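Local coordinates for putative GH105 family protein (Salmonella enterica subsp. enterica serovar Paratyphi A, PDB 3QWT) that is of unknown function but is a possible member of the GH105 glycoside hydrolases, with an alpha/alpha-toroid fold, at residues A255-R258 with Y259-V263. Residues are numbered along the deposited sequence; the frame is centred on the assembly and turned at random.
Sequences AVRR and YLVQV
Tyr-259 N, Leu-260 N, Val-261 N and Gln-262 N each donate to the carbonyl four residues back, which makes 255-263 the first turns of helix 255-272. The bond from Val-261 N to Arg-257 O is 2.9 Å long. Val-261 meets Arg-257 again through its side chain: CG2 lies beside its own backbone N and hangs back over the preceding turn, 3.3 Å from Arg-257 O. The arginine chain runs out toward the same methyl and brings NH1 to 3.7 Å from Val-261 CG2, an oblique approach to the guanidinium. Upstream, Asn-254 OD1 takes the N-H of Arg-257, a side-chain bond at the helix start. On another flank Val-256 CG1 and Leu-260 CD1 touch at 4.2 Å, and Leu-260 continues onto Phe-244 and Leu-245 of helix 231-248, the preceding helix of the alpha/alpha toroid. Tyr-259 lies against helix 188-205, and Val-263 CG2 covers one face of the Tyr-259 ring, 4.0 Å from the ring plane and nearer its margin than its centre. Gln-262 folds back at chi2 (-90°), letting NE2 make a weak 3.5 Å bond to Tyr-259 O, while its OE1 accepts from Gln-203 NE2 of the second subunit. Arg-258 also reaches that subunit, where NH1 forms a salt bridge with Glu-193 and the guanidinium a cation-pi contact with Tyr-196.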
# COMPACT_ATOMS: atom_id res chain seq x y z
N ALA A 255 -1.63 -3.15 22.60
CA ALA A 255 -1.43 -2.78 24.00
C ALA A 255 -2.70 -2.15 24.58
O ALA A 255 -3.09 -2.44 25.70
CB ALA A 255 -0.25 -1.86 24.13
N VAL A 256 -3.34 -1.30 23.79
CA VAL A 256 -4.60 -0.73 24.20
C VAL A 256 -5.72 -1.75 24.36
O VAL A 256 -6.45 -1.68 25.32
CB VAL A 256 -5.04 0.38 23.25
CG1 VAL A 256 -6.50 0.73 23.52
CG2 VAL A 256 -4.17 1.57 23.47
N ARG A 257 -5.88 -2.66 23.40
CA ARG A 257 -6.88 -3.70 23.58
C ARG A 257 -6.58 -4.45 24.87
O ARG A 257 -7.46 -4.59 25.72
CB ARG A 257 -6.89 -4.69 22.41
CG ARG A 257 -8.00 -5.74 22.47
CD ARG A 257 -7.77 -6.78 21.40
NE ARG A 257 -8.81 -7.79 21.27
CZ ARG A 257 -9.01 -8.79 22.12
NH1 ARG A 257 -8.25 -8.91 23.20
NH2 ARG A 257 -9.97 -9.67 21.89
N ARG A 258 -5.34 -4.91 25.02
CA ARG A 258 -4.97 -5.70 26.21
C ARG A 258 -5.20 -4.89 27.46
O ARG A 258 -5.61 -5.43 28.48
CB ARG A 258 -3.51 -6.15 26.17
CG ARG A 258 -3.23 -7.37 25.31
CD ARG A 258 -1.74 -7.75 25.36
NE ARG A 258 -1.31 -8.14 26.70
CZ ARG A 258 -0.05 -8.11 27.13
NH1 ARG A 258 0.92 -7.68 26.32
NH2 ARG A 258 0.25 -8.49 28.37
N TYR A 259 -4.93 -3.58 27.40
CA TYR A 259 -5.07 -2.78 28.61
C TYR A 259 -6.54 -2.67 29.00
O TYR A 259 -6.88 -2.70 30.19
CB TYR A 259 -4.42 -1.40 28.47
CG TYR A 259 -4.53 -0.58 29.74
CD1 TYR A 259 -3.77 -0.88 30.86
CD2 TYR A 259 -5.41 0.49 29.81
CE1 TYR A 259 -3.87 -0.14 32.01
CE2 TYR A 259 -5.52 1.24 30.96
CZ TYR A 259 -4.75 0.92 32.06
OH TYR A 259 -4.86 1.67 33.21
N LEU A 260 -7.42 -2.58 28.01
CA LEU A 260 -8.86 -2.47 28.30
C LEU A 260 -9.44 -3.79 28.79
O LEU A 260 -10.27 -3.82 29.69
CB LEU A 260 -9.64 -1.96 27.09
CG LEU A 260 -9.32 -0.53 26.67
CD1 LEU A 260 -10.17 -0.11 25.47
CD2 LEU A 260 -9.51 0.43 27.85
N VAL A 261 -9.01 -4.88 28.17
CA VAL A 261 -9.41 -6.20 28.61
C VAL A 261 -9.00 -6.39 30.07
O VAL A 261 -9.74 -6.97 30.85
CB VAL A 261 -8.78 -7.29 27.73
CG1 VAL A 261 -8.94 -8.68 28.37
CG2 VAL A 261 -9.37 -7.24 26.31
N GLN A 262 -7.83 -5.87 30.44
CA GLN A 262 -7.33 -5.97 31.80
C GLN A 262 -8.20 -5.22 32.80
O GLN A 262 -8.52 -5.74 33.87
CB GLN A 262 -5.89 -5.46 31.90
CG GLN A 262 -5.32 -5.52 33.32
CD GLN A 262 -5.59 -4.26 34.14
OE1 GLN A 262 -5.54 -4.29 35.37
NE2 GLN A 262 -5.84 -3.14 33.47
N VAL A 263 -8.57 -3.99 32.45
CA VAL A 263 -9.46 -3.19 33.30
C VAL A 263 -10.81 -3.88 33.49
O VAL A 263 -11.35 -3.95 34.60
CB VAL A 263 -9.67 -1.80 32.71
CG1 VAL A 263 -10.83 -1.06 33.45
CG2 VAL A 263 -8.36 -1.03 32.72